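Local coordinates for esterase B (PDB 4PO3) that hydrolyses carboxylic ester bonds as a serine esterase of the alpha/beta-hydrolase fold, probably acting on short-chain acyl esters such as tributyrin, at the (2R)-2,3-dibutoxypropyl hydrogen (S)-propylphosphonate site. Numbering follows the deposited sequence.

The (2R)-2,3-dibutoxypropyl hydrogen (S)-propylphosphonate site. Residues 14-15, 18, 74-77, 146-147, 203, 206, 245, 278. With HY4 ((2R)-2,3-dibutoxypropyl hydrogen (S)-propylphosphonate), chain B.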
# COMPACT_ATOMS: atom_id res chain seq x y z
N SER A 14 -4.07 21.75 -0.78
CA SER A 14 -5.01 20.65 -0.69
C SER A 14 -4.53 19.57 0.32
O SER A 14 -5.32 19.09 1.14
CB SER A 14 -5.29 20.11 -2.08
OG SER A 14 -5.87 18.83 -2.05
N TRP A 15 -3.24 19.25 0.32
CA TRP A 15 -2.71 18.25 1.28
C TRP A 15 -2.67 18.82 2.69
O TRP A 15 -2.85 18.04 3.63
CB TRP A 15 -1.36 17.63 0.82
CG TRP A 15 -1.61 16.80 -0.42
CD1 TRP A 15 -1.22 17.12 -1.70
CD2 TRP A 15 -2.46 15.62 -0.54
NE1 TRP A 15 -1.74 16.20 -2.59
CE2 TRP A 15 -2.47 15.26 -1.91
CE3 TRP A 15 -3.14 14.81 0.37
CZ2 TRP A 15 -3.16 14.16 -2.39
CZ3 TRP A 15 -3.83 13.71 -0.09
CH2 TRP A 15 -3.83 13.38 -1.48
N THR A 18 -5.97 18.14 3.97
CA THR A 18 -6.14 16.72 4.32
C THR A 18 -5.49 16.47 5.67
O THR A 18 -6.02 15.73 6.52
CB THR A 18 -5.53 15.85 3.22
OG1 THR A 18 -6.11 16.23 1.96
CG2 THR A 18 -5.83 14.35 3.45
N GLY A 74 -1.21 5.86 1.60
CA GLY A 74 -1.58 6.70 0.48
C GLY A 74 -1.35 8.18 0.82
O GLY A 74 -0.62 8.50 1.72
N GLY A 75 -2.03 9.07 0.09
CA GLY A 75 -1.76 10.49 0.13
C GLY A 75 -1.30 11.10 -1.19
O GLY A 75 -0.63 12.11 -1.21
N GLY A 76 -1.71 10.55 -2.31
CA GLY A 76 -1.43 11.21 -3.61
C GLY A 76 0.01 11.39 -3.97
O GLY A 76 0.35 12.26 -4.80
N TRP A 77 0.89 10.56 -3.39
CA TRP A 77 2.32 10.56 -3.66
C TRP A 77 3.00 11.81 -3.13
O TRP A 77 4.22 11.82 -2.98
CB TRP A 77 2.63 10.36 -5.16
CG TRP A 77 2.04 9.12 -5.79
CD1 TRP A 77 2.56 7.87 -5.79
CD2 TRP A 77 0.87 9.07 -6.61
NE1 TRP A 77 1.70 7.01 -6.45
CE2 TRP A 77 0.68 7.74 -6.99
CE3 TRP A 77 -0.07 10.03 -7.00
CZ2 TRP A 77 -0.40 7.33 -7.81
CZ3 TRP A 77 -1.16 9.63 -7.77
CH2 TRP A 77 -1.31 8.29 -8.17
N SER A 146 -5.12 3.69 -2.03
CA SER A 146 -5.11 4.85 -2.97
C SER A 146 -3.72 4.94 -3.75
O SER A 146 -3.34 3.99 -4.44
CB SER A 146 -5.54 6.10 -2.19
OG SER A 146 -5.82 7.23 -3.03
N ALA A 147 -2.97 6.02 -3.61
CA ALA A 147 -1.59 6.04 -4.14
C ALA A 147 -0.70 4.92 -3.60
O ALA A 147 0.14 4.35 -4.30
CB ALA A 147 -0.97 7.39 -3.80
N ALA A 203 -3.97 17.05 -12.82
CA ALA A 203 -3.68 15.68 -13.06
C ALA A 203 -2.38 15.52 -13.86
O ALA A 203 -1.56 14.61 -13.60
CB ALA A 203 -4.82 15.00 -13.80
N TYR A 206 0.60 16.04 -11.68
CA TYR A 206 0.97 14.86 -10.88
C TYR A 206 1.82 13.86 -11.71
O TYR A 206 2.76 13.28 -11.20
CB TYR A 206 -0.28 14.14 -10.39
CG TYR A 206 -0.85 14.68 -9.08
CD1 TYR A 206 -0.83 13.90 -7.92
CD2 TYR A 206 -1.42 15.93 -9.00
CE1 TYR A 206 -1.36 14.35 -6.72
CE2 TYR A 206 -1.95 16.41 -7.78
CZ TYR A 206 -1.94 15.60 -6.65
OH TYR A 206 -2.46 16.04 -5.41
N PHE A 245 -12.81 7.37 -6.34
CA PHE A 245 -11.98 6.77 -7.40
C PHE A 245 -12.48 5.40 -7.82
O PHE A 245 -11.72 4.55 -8.25
CB PHE A 245 -10.49 6.66 -6.91
CG PHE A 245 -9.81 8.00 -6.77
CD1 PHE A 245 -9.60 8.57 -5.53
CD2 PHE A 245 -9.43 8.72 -7.91
CE1 PHE A 245 -9.00 9.83 -5.41
CE2 PHE A 245 -8.82 9.96 -7.81
CZ PHE A 245 -8.61 10.53 -6.56
N HIS A 278 -13.97 6.99 0.26
CA HIS A 278 -12.61 6.74 -0.00
C HIS A 278 -11.86 6.27 1.26
O HIS A 278 -11.76 6.87 2.25
CB HIS A 278 -11.94 8.00 -0.65
CG HIS A 278 -10.71 7.68 -1.42
ND1 HIS A 278 -10.67 6.68 -2.36
CD2 HIS A 278 -9.47 8.22 -1.38
CE1 HIS A 278 -9.46 6.60 -2.87
NE2 HIS A 278 -8.71 7.51 -2.28
O11 HY4 B . -3.75 8.58 -2.32
P13 HY4 B . -5.20 8.68 -2.71
C3 HY4 B . -6.29 9.43 -1.46
C2 HY4 B . -5.58 10.44 -0.58
C1 HY4 B . -6.58 11.41 0.08
O5 HY4 B . -5.54 9.38 -4.17
C6 HY4 B . -4.71 9.88 -5.21
C7 HY4 B . -5.35 11.19 -5.74
O50 HY4 B . -4.63 11.53 -6.93
C33 HY4 B . -4.52 12.91 -7.36
C30 HY4 B . -5.84 13.65 -7.64
C31 HY4 B . -5.68 15.05 -8.25
C32 HY4 B . -5.99 15.12 -9.73
C8 HY4 B . -5.45 12.31 -4.66
O9 HY4 B . -6.78 12.54 -4.10
C26 HY4 B . -7.50 13.81 -4.28
C27 HY4 B . -6.84 15.07 -3.69
C28 HY4 B . -7.55 15.65 -2.45
C29 HY4 B . -7.86 14.61 -1.39
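Phosphonyl oxygen O11 of HY4 accepts three hydrogen bonds from backbone N-H groups, those of Gly75, Gly76 and Ala147. The Gly76 N to HY4 O11 distance is 2.8 Å, and the Ala147 N bond is the straightest at 169°. This is the oxyanion hole of an alpha/beta-hydrolase: a glycine-rich HGGGW turn joined by the N-terminus of helix 147-160, whose dipole would probably help stabilise negative charge on O11. Ser146, the nucleophile of the GDSAGG elbow, is bonded covalently through OG to HY4 P13 at 1.6 Å, so the adduct resembles the tetrahedral intermediate of ester cleavage. Ser146 OG stands anti to the backbone N (chi1 -169°), and the catalytic His278 donates a hydrogen bond from NE2 to Ser146 OG at 3.0 Å, with OG 7° from the imidazole plane. Phe245 CD1 lies above one imidazole face, towards its rim, while Phe245 CZ touches the glycerol-like carbon C7 of HY4 at 3.4 Å.

The propyl arm on P13 and the two butoxy arms on the glycerol part go separate ways, in a ligand that is poorly ordered overall. The propyl arm runs along the six-membered rim of Trp15, where HY4 C2 lies in the indole plane, 3.5 Å from Trp15 CH2; Trp15 CZ2 also approaches C8. One indole face meets Gly75 O, and Trp15 NE1 donates to Tyr206 OH at 2.9 Å, tying helix 4-28 to helix 200-211. An alanine at Trp15 would remove both the rim and this bond, and would probably loosen the wall beside the propyl arm and the placement of Tyr206. The Tyr206 ring receives butoxy carbon HY4 C33 over one face, 3.9 Å from its centroid, and this arm ends near Ala203. The other butoxy chain extends towards helix 4-28, where HY4 C28 lies 3.6 Å from Ser14 OG.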